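Local structure of putative NAD-dependent epimerase/dehydratase (3E8X) at residues K113-A118 with S161-T166; A201-E206 with K216-L221; M22-V27 with S39-K44. The protein is of unknown function but binds NADP and is probably an epimerase or dehydratase of the atypical short-chain dehydrogenase/reductase family. One frame throughout, in Å; residues are numbered along the deposited sequence.

How the contacts relate
Contacts 2 and 3 pack a helix on one mixed β-sheet with the Rossmann-like topology of an NAD(P)-binding domain, and contact 1 packs a helix on the turn that enters a strand of that sheet. Contacts 2 and 3 are neighbours, with centres about 14 Å apart, because helix 197-207 lies against helix 32-43. Two salt bridges join them, from K44 NZ to E206 OE1 at 2.8 Å and from K202 NZ to E40 OE2 at 3.0 Å. Contact 1 lies about 18 Å from each of the others, centre to centre, and meets contact 2 through the paired strands 164-174 and 216-223. The bound NADP is about 9 Å from the side chains of V220 (contact 2) and V26 (contact 3), but about 14 Å from that of I115 (contact 1).

Contact 1 (K113-A118 with S161-T166); sequences KTIQEA and SSLDYT
The carbonyl of I115 is the flat group that L163 meets, its O 4.0 Å from L163 CD1; no aromatic ring or side-chain amide of the two segments takes part where I115 and A118 pack on S161 and L163. The contact joins helix 100-121 of the Rossmann-like fold to the turn that leads from helix 145-160 into strand 164-174. The side chains meet through carbon atoms, and no hydrogen bond joins the two segments.

L163 is the central side chain. Its CD1 methyl reaches the helix between two successive turns, 4.0 Å from I115 CG2 and 4.1 Å from A118 CB, while CD2 sits alongside the same alanine methyl. With CG anti to the carbonyl carbon (chi1 -60°) and CD1 anti to CA (chi2 176°), the branched end is carried out to the helix surface. I115 approaches L163 at a slant and offers its CG2 branch, which also meets S161 CB at 4.0 Å. F126 of strand 125-129 also touches I115 and L163, as does L158 of helix 145-160.

S161 turns only its methylene to the isoleucine. Its hydroxyl is hydrogen-bonded to L158 O and closes an ST turn, accepting a nearly straight bond from the backbone of L163, N to OG 3.1 Å.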
loop_
_atom_site.group_PDB
_atom_site.type_symbol
_atom_site.label_atom_id
_atom_site.label_comp_id
_atom_site.label_asym_id
_atom_site.label_seq_id
_atom_site.Cartn_x
_atom_site.Cartn_y
_atom_site.Cartn_z
ATOM N N LYS A 113 -2.125 7.846 6.775
ATOM C CA LYS A 113 -2.799 9.037 7.246
ATOM C C LYS A 113 -2.209 9.595 8.555
ATOM O O LYS A 113 -2.227 10.804 8.740
ATOM C CB LYS A 113 -4.308 8.799 7.358
ATOM C CG LYS A 113 -5.034 8.451 5.991
ATOM C CD LYS A 113 -6.541 8.338 6.102
ATOM C CE LYS A 113 -6.988 7.064 6.861
ATOM N NZ LYS A 113 -8.492 6.888 6.976
ATOM N N THR A 114 -1.710 8.747 9.468
ATOM C CA THR A 114 -1.124 9.225 10.743
ATOM C C THR A 114 0.171 9.983 10.486
ATOM O O THR A 114 0.464 10.992 11.137
ATOM C CB THR A 114 -0.820 8.073 11.765
ATOM O OG1 THR A 114 0.206 7.198 11.250
ATOM C CG2 THR A 114 -2.071 7.298 12.083
ATOM N N ILE A 115 0.925 9.491 9.515
ATOM C CA ILE A 115 2.148 10.108 9.066
ATOM C C ILE A 115 1.895 11.487 8.452
ATOM O O ILE A 115 2.614 12.445 8.768
ATOM C CB ILE A 115 2.869 9.211 8.009
ATOM C CG1 ILE A 115 3.349 7.902 8.662
ATOM C CG2 ILE A 115 3.969 9.985 7.347
ATOM C CD1 ILE A 115 3.932 6.849 7.691
ATOM N N GLN A 116 0.894 11.557 7.580
ATOM C CA GLN A 116 0.517 12.802 6.935
ATOM C C GLN A 116 0.027 13.815 7.961
ATOM O O GLN A 116 0.333 15.010 7.883
ATOM C CB GLN A 116 -0.558 12.545 5.884
ATOM C CG GLN A 116 -0.013 11.986 4.569
ATOM C CD GLN A 116 -1.121 11.529 3.605
ATOM O OE1 GLN A 116 -2.329 11.697 3.866
ATOM N NE2 GLN A 116 -0.708 10.939 2.484
ATOM N N GLU A 117 -0.733 13.344 8.932
ATOM C CA GLU A 117 -1.215 14.241 9.984
ATOM C C GLU A 117 -0.058 14.776 10.853
ATOM O O GLU A 117 -0.081 15.925 11.203
ATOM C CB GLU A 117 -2.252 13.546 10.851
ATOM C CG GLU A 117 -2.898 14.482 11.859
ATOM C CD GLU A 117 -3.743 15.561 11.199
ATOM O OE1 GLU A 117 -3.830 16.673 11.802
ATOM O OE2 GLU A 117 -4.299 15.285 10.092
ATOM N N ALA A 118 0.934 13.936 11.183
ATOM C CA ALA A 118 2.129 14.366 11.899
ATOM C C ALA A 118 2.929 15.402 11.098
ATOM O O ALA A 118 3.301 16.430 11.664
ATOM C CB ALA A 118 3.013 13.170 12.323
ATOM N N SER A 161 9.089 10.062 4.378
ATOM C CA SER A 161 8.586 11.270 5.036
ATOM C C SER A 161 9.720 12.169 5.528
ATOM O O SER A 161 10.890 11.811 5.498
ATOM C CB SER A 161 7.707 10.879 6.242
ATOM O OG SER A 161 8.488 10.488 7.360
ATOM N N SER A 162 9.353 13.340 6.025
ATOM C CA SER A 162 10.311 14.242 6.649
ATOM C C SER A 162 10.448 14.042 8.163
ATOM O O SER A 162 11.073 14.860 8.830
ATOM C CB SER A 162 9.856 15.674 6.416
ATOM O OG SER A 162 8.753 15.929 7.275
ATOM N N LEU A 163 9.866 12.977 8.711
ATOM C CA LEU A 163 9.775 12.803 10.155
ATOM C C LEU A 163 11.055 12.237 10.790
ATOM O O LEU A 163 11.851 11.570 10.147
ATOM C CB LEU A 163 8.570 11.922 10.495
ATOM C CG LEU A 163 7.183 12.408 10.073
ATOM C CD1 LEU A 163 6.127 11.309 10.430
ATOM C CD2 LEU A 163 6.809 13.763 10.689
ATOM N N ASP A 164 11.240 12.518 12.076
ATOM C CA ASP A 164 12.353 11.968 12.835
ATOM C C ASP A 164 11.895 10.606 13.340
ATOM O O ASP A 164 11.417 10.474 14.464
ATOM C CB ASP A 164 12.696 12.874 14.003
ATOM C CG ASP A 164 13.427 14.125 13.598
ATOM O OD1 ASP A 164 13.963 14.210 12.466
ATOM O OD2 ASP A 164 13.463 15.033 14.453
ATOM N N TYR A 165 12.047 9.604 12.498
ATOM C CA TYR A 165 11.375 8.335 12.713
ATOM C C TYR A 165 12.296 7.322 13.353
ATOM O O TYR A 165 13.505 7.426 13.263
ATOM C CB TYR A 165 10.772 7.762 11.404
ATOM C CG TYR A 165 11.779 7.313 10.354
ATOM C CD1 TYR A 165 12.348 6.047 10.406
ATOM C CD2 TYR A 165 12.153 8.155 9.292
ATOM C CE1 TYR A 165 13.279 5.624 9.453
ATOM C CE2 TYR A 165 13.111 7.729 8.331
ATOM C CZ TYR A 165 13.638 6.462 8.416
ATOM O OH TYR A 165 14.572 6.034 7.495
ATOM N N THR A 166 11.687 6.320 13.978
ATOM C CA THR A 166 12.363 5.041 14.291
ATOM C C THR A 166 11.319 3.971 14.012
ATOM O O THR A 166 10.160 4.104 14.436
ATOM C CB THR A 166 12.805 4.945 15.783
ATOM O OG1 THR A 166 13.649 6.050 16.110
ATOM C CG2 THR A 166 13.558 3.622 16.016
#

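Contact 2 (A201-E206 with K216-L221); sequences AKVIAE and KTFEVL
V203 is the single residue of helix 197-207 through which the 201-206 segment touches strand 216-223, and its two methyls part between F218 and V220. The strand runs parallel to strand 164-174 in the Rossmann-like sheet, and V203 packs helix 197-207 against one side of that sheet.

The aromatic part of the contact is an approach to a ring edge. V203 CG1 lies in the plane of the F218 ring, 4.0 Å from CZ and 4.2 Å from CE1, meeting the far end of the ring rather than either face. The two side chains run in opposing senses and pass alongside each other. F218 CG stands between its own backbone N and carbonyl carbon (chi1 67°), which swings the ring from the strand toward the helix although its CB does not point straight there. L234, close to the chain terminus, also touches this ring.

The aliphatic part is a looser meeting of branches, V203 CG2 with V220 CG2 at 4.3 Å. V203 CG1 is anti to the backbone N (chi1 172°), and that one setting brings CG1 to the phenylalanine and CG2 to the valine. V220 packs on V168 of the neighbouring strand as well.

Polar groups give no hydrogen bond between the segments. Between F218 and V220, buried E219 has one carboxylate oxygen bonded to each of two partners, OE2 to H187 ND1 and OE1 to the backbone N of F188. Within the helix, E206 N bonds to K202 O at 3.0 Å and adds a weak second bond to V203 O at 3.2 Å.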
loop_
_atom_site.group_PDB
_atom_site.type_symbol
_atom_site.label_atom_id
_atom_site.label_comp_id
_atom_site.label_asym_id
_atom_site.label_seq_id
_atom_site.Cartn_x
_atom_site.Cartn_y
_atom_site.Cartn_z
ATOM N N ALA A 201 7.226 -3.055 24.355
ATOM C CA ALA A 201 6.802 -1.798 24.930
ATOM C C ALA A 201 8.006 -1.076 25.588
ATOM O O ALA A 201 8.141 0.139 25.466
ATOM C CB ALA A 201 5.620 -1.987 25.910
ATOM N N LYS A 202 8.822 -1.838 26.321
ATOM C CA LYS A 202 10.022 -1.337 26.985
ATOM C C LYS A 202 11.026 -0.745 25.990
ATOM O O LYS A 202 11.606 0.309 26.233
ATOM C CB LYS A 202 10.685 -2.459 27.806
ATOM C CG LYS A 202 10.093 -2.671 29.164
ATOM C CD LYS A 202 10.718 -3.877 29.867
ATOM C CE LYS A 202 9.871 -4.402 31.021
ATOM N NZ LYS A 202 9.616 -3.366 32.046
ATOM N N VAL A 203 11.246 -1.436 24.885
ATOM C CA VAL A 203 12.092 -0.948 23.823
ATOM C C VAL A 203 11.605 0.403 23.258
ATOM O O VAL A 203 12.367 1.338 23.157
ATOM C CB VAL A 203 12.217 -1.972 22.676
ATOM C CG1 VAL A 203 12.964 -1.349 21.483
ATOM C CG2 VAL A 203 12.925 -3.252 23.169
ATOM N N ILE A 204 10.322 0.504 22.957
ATOM C CA ILE A 204 9.755 1.727 22.399
ATOM C C ILE A 204 9.932 2.872 23.359
ATOM O O ILE A 204 10.400 3.924 22.971
ATOM C CB ILE A 204 8.236 1.570 22.055
ATOM C CG1 ILE A 204 8.072 0.529 20.940
ATOM C CG2 ILE A 204 7.570 2.960 21.696
ATOM C CD1 ILE A 204 6.649 -0.087 20.771
ATOM N N ALA A 205 9.485 2.686 24.603
ATOM C CA ALA A 205 9.601 3.718 25.653
ATOM C C ALA A 205 11.074 4.149 25.872
ATOM O O ALA A 205 11.375 5.319 26.105
ATOM C CB ALA A 205 8.959 3.231 26.968
ATOM N N GLU A 206 11.998 3.212 25.742
ATOM C CA GLU A 206 13.401 3.513 25.983
ATOM C C GLU A 206 13.927 4.501 24.938
ATOM O O GLU A 206 14.753 5.362 25.257
ATOM C CB GLU A 206 14.245 2.226 25.966
ATOM C CG GLU A 206 15.687 2.410 26.406
ATOM C CD GLU A 206 15.845 2.786 27.883
ATOM O OE1 GLU A 206 14.901 2.619 28.687
ATOM O OE2 GLU A 206 16.947 3.200 28.244
ATOM N N LYS A 216 16.567 5.212 12.263
ATOM C CA LYS A 216 16.901 3.797 12.486
ATOM C C LYS A 216 15.737 2.868 12.257
ATOM O O LYS A 216 14.641 3.100 12.749
ATOM C CB LYS A 216 17.378 3.575 13.926
ATOM C CG LYS A 216 18.591 4.377 14.293
ATOM C CD LYS A 216 19.854 3.835 13.746
ATOM C CE LYS A 216 20.998 4.803 14.128
ATOM N NZ LYS A 216 22.276 4.051 14.174
ATOM N N THR A 217 15.987 1.811 11.481
ATOM C CA THR A 217 15.068 0.694 11.338
ATOM C C THR A 217 15.795 -0.541 11.866
ATOM O O THR A 217 16.905 -0.847 11.401
ATOM C CB THR A 217 14.623 0.461 9.844
ATOM O OG1 THR A 217 14.003 1.643 9.346
ATOM C CG2 THR A 217 13.696 -0.814 9.671
ATOM N N PHE A 218 15.173 -1.266 12.794
ATOM C CA PHE A 218 15.804 -2.486 13.322
ATOM C C PHE A 218 14.789 -3.532 13.700
ATOM O O PHE A 218 13.656 -3.227 14.100
ATOM C CB PHE A 218 16.777 -2.159 14.528
ATOM C CG PHE A 218 16.069 -1.654 15.753
ATOM C CD1 PHE A 218 15.687 -2.527 16.755
ATOM C CD2 PHE A 218 15.690 -0.322 15.846
ATOM C CE1 PHE A 218 14.978 -2.064 17.875
ATOM C CE2 PHE A 218 14.977 0.139 16.937
ATOM C CZ PHE A 218 14.636 -0.723 17.954
ATOM N N GLU A 219 15.251 -4.776 13.649
ATOM C CA GLU A 219 14.490 -5.937 14.142
ATOM C C GLU A 219 14.894 -6.262 15.599
ATOM O O GLU A 219 16.026 -6.026 15.998
ATOM C CB GLU A 219 14.677 -7.135 13.206
ATOM C CG GLU A 219 14.194 -6.832 11.776
ATOM C CD GLU A 219 14.559 -7.908 10.743
ATOM O OE1 GLU A 219 15.005 -9.022 11.143
ATOM O OE2 GLU A 219 14.406 -7.609 9.531
ATOM N N VAL A 220 13.934 -6.740 16.392
ATOM C CA VAL A 220 14.159 -6.980 17.823
ATOM C C VAL A 220 13.522 -8.289 18.285
ATOM O O VAL A 220 12.341 -8.539 18.008
ATOM C CB VAL A 220 13.776 -5.730 18.704
ATOM C CG1 VAL A 220 12.283 -5.338 18.608
ATOM C CG2 VAL A 220 14.305 -5.925 20.155
ATOM N N LEU A 221 14.357 -9.146 18.921
ATOM C CA LEU A 221 13.952 -10.405 19.536
ATOM C C LEU A 221 14.293 -10.379 21.022
ATOM O O LEU A 221 15.050 -9.515 21.474
ATOM C CB LEU A 221 14.668 -11.588 18.845
ATOM C CG LEU A 221 14.472 -11.704 17.306
ATOM C CD1 LEU A 221 15.302 -12.827 16.690
ATOM C CD2 LEU A 221 12.985 -11.833 16.940
#

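Contact 3 (M22-V27 with S39-K44); sequences MRVLVV and SELKNK
L41 reaches V24 and V26 with one methyl, which its torsions carry to the strand: CG is anti to the carbonyl carbon (chi1 -71°) and CD1 is anti to CA (chi2 170°). The two valines share one rotamer, CG1 anti to the backbone N, yet they offer different branches. V24 presents CG1, 4.0 Å from L41 CD1, with its CB almost as near at 4.1 Å. V26 presents CG2, the branch beside its backbone N, and comes closer to the same methyl, 3.7 Å from L41 CD1. The leucine stands at about a right angle to V24 and at an oblique angle to V26, with CD1 touching both side chains that strand 23-27 turns toward the helix.

The packing lies within a β-α-β unit made of strand 23-27, helix 32-43 and strand 47-52, the opening unit of a Rossmann-type nucleotide-binding fold. NADP-binding residues N30, K32 and V33 lie where the first strand passes into the helix, and the side chain of V26 is about 8 Å from that of V33. L41 also packs on P48 of the next strand, and V26 continues the apolar layer along the helix to A34, L37 and L38.

No hydrogen bond spans the segments. Within segment 39-44, N43 N bonds to S39 O at 3.0 Å. In the conformer of N43 described here, one of two, ND2 may also donate to S39 O at 2.9 Å, from the face of the S39 carbonyl plane opposite to N43 N and 38° out of that plane. K44 N is held weakly by two carbonyls, E40 O at 3.2 Å and L41 O at 3.1 Å.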
loop_
_atom_site.group_PDB
_atom_site.type_symbol
_atom_site.label_atom_id
_atom_site.label_comp_id
_atom_site.label_asym_id
_atom_site.label_seq_id
_atom_site.Cartn_x
_atom_site.Cartn_y
_atom_site.Cartn_z
HETATM N N MSE A 22 7.773 14.144 27.147
HETATM C CA MSE A 22 7.012 14.348 25.934
HETATM C C MSE A 22 5.550 13.906 26.093
HETATM O O MSE A 22 5.260 12.984 26.845
HETATM C CB MSE A 22 7.666 13.571 24.807
HETATM C CG MSE A 22 9.153 13.878 24.626
HETATM SE SE MSE A 22 9.828 12.759 23.206
HETATM C CE MSE A 22 9.869 14.096 21.745
ATOM N N ARG A 23 4.649 14.604 25.423
ATOM C CA ARG A 23 3.293 14.157 25.253
ATOM C C ARG A 23 3.288 13.221 24.046
ATOM O O ARG A 23 3.511 13.631 22.922
ATOM C CB ARG A 23 2.336 15.322 25.035
ATOM C CG ARG A 23 2.124 16.171 26.246
ATOM C CD ARG A 23 0.826 17.006 26.153
ATOM N NE ARG A 23 -0.372 16.331 26.702
ATOM C CZ ARG A 23 -1.530 16.124 26.066
ATOM N NH1 ARG A 23 -2.524 15.536 26.705
ATOM N NH2 ARG A 23 -1.731 16.490 24.808
ATOM N N VAL A 24 3.067 11.946 24.322
ATOM C CA VAL A 24 3.176 10.902 23.325
ATOM C C VAL A 24 1.772 10.352 23.063
ATOM O O VAL A 24 1.147 9.767 23.974
ATOM C CB VAL A 24 4.123 9.787 23.798
ATOM C CG1 VAL A 24 4.386 8.804 22.696
ATOM C CG2 VAL A 24 5.451 10.399 24.359
ATOM N N LEU A 25 1.279 10.601 21.843
ATOM C CA LEU A 25 0.068 9.971 21.356
ATOM C C LEU A 25 0.351 8.515 21.027
ATOM O O LEU A 25 1.190 8.218 20.171
ATOM C CB LEU A 25 -0.473 10.649 20.116
ATOM C CG LEU A 25 -1.820 10.154 19.565
ATOM C CD1 LEU A 25 -2.989 10.465 20.595
ATOM C CD2 LEU A 25 -2.020 10.840 18.195
ATOM N N VAL A 26 -0.361 7.622 21.713
ATOM C CA VAL A 26 -0.326 6.165 21.385
ATOM C C VAL A 26 -1.585 5.810 20.545
ATOM O O VAL A 26 -2.718 5.840 21.028
ATOM C CB VAL A 26 -0.185 5.308 22.627
ATOM C CG1 VAL A 26 -0.011 3.791 22.215
ATOM C CG2 VAL A 26 1.052 5.768 23.447
ATOM N N VAL A 27 -1.358 5.636 19.260
ATOM C CA VAL A 27 -2.400 5.243 18.293
ATOM C C VAL A 27 -2.510 3.716 18.423
ATOM O O VAL A 27 -1.520 2.990 18.403
ATOM C CB VAL A 27 -2.051 5.686 16.869
ATOM C CG1 VAL A 27 -3.115 5.229 15.833
ATOM C CG2 VAL A 27 -1.829 7.212 16.832
ATOM N N SER A 39 2.182 2.410 30.473
ATOM C CA SER A 39 2.907 2.341 31.720
ATOM C C SER A 39 4.408 2.609 31.561
ATOM O O SER A 39 5.001 3.322 32.335
ATOM C CB SER A 39 2.666 0.968 32.369
ATOM O OG SER A 39 3.382 0.857 33.578
ATOM N N GLU A 40 5.010 2.051 30.526
ATOM C CA GLU A 40 6.433 2.271 30.301
ATOM C C GLU A 40 6.743 3.738 30.050
ATOM O O GLU A 40 7.707 4.245 30.590
ATOM C CB GLU A 40 6.920 1.397 29.179
ATOM C CG GLU A 40 6.788 -0.106 29.476
ATOM C CD GLU A 40 7.620 -0.583 30.662
ATOM O OE1 GLU A 40 8.587 0.090 31.105
ATOM O OE2 GLU A 40 7.310 -1.686 31.139
ATOM N N LEU A 41 5.894 4.428 29.282
ATOM C CA LEU A 41 6.084 5.832 28.965
ATOM C C LEU A 41 5.907 6.695 30.221
ATOM O O LEU A 41 6.698 7.595 30.506
ATOM C CB LEU A 41 5.114 6.258 27.841
ATOM C CG LEU A 41 5.330 5.756 26.411
ATOM C CD1 LEU A 41 4.095 6.120 25.587
ATOM C CD2 LEU A 41 6.618 6.301 25.784
ATOM N N LYS A 42 4.873 6.402 30.987
ATOM C CA LYS A 42 4.626 7.103 32.218
ATOM C C LYS A 42 5.846 7.021 33.152
ATOM O O LYS A 42 6.297 8.024 33.738
ATOM C CB LYS A 42 3.402 6.494 32.902
ATOM C CG LYS A 42 3.272 6.928 34.308
ATOM C CD LYS A 42 1.991 6.504 34.945
ATOM C CE LYS A 42 1.895 7.146 36.315
ATOM N NZ LYS A 42 0.598 6.886 36.930
ATOM N N ASN A 43 6.404 5.825 33.273
ATOM C CA ASN A 43 7.457 5.660 34.252
ATOM C C ASN A 43 8.815 6.172 33.740
ATOM O O ASN A 43 9.752 6.299 34.506
ATOM C CB ASN A 43 7.452 4.238 34.842
ATOM C CG ASN A 43 6.220 3.991 35.750
ATOM O OD1 ASN A 43 6.116 4.521 36.855
ATOM N ND2 ASN A 43 5.272 3.212 35.246
ATOM N N LYS A 44 8.870 6.545 32.463
ATOM C CA LYS A 44 9.999 7.272 31.884
ATOM C C LYS A 44 9.821 8.801 32.007
ATOM O O LYS A 44 10.690 9.556 31.595
ATOM C CB LYS A 44 10.119 6.917 30.403
ATOM C CG LYS A 44 10.766 5.606 30.118
ATOM C CD LYS A 44 12.179 5.668 30.477
ATOM C CE LYS A 44 12.959 4.522 29.937
ATOM N NZ LYS A 44 14.405 4.821 30.262
#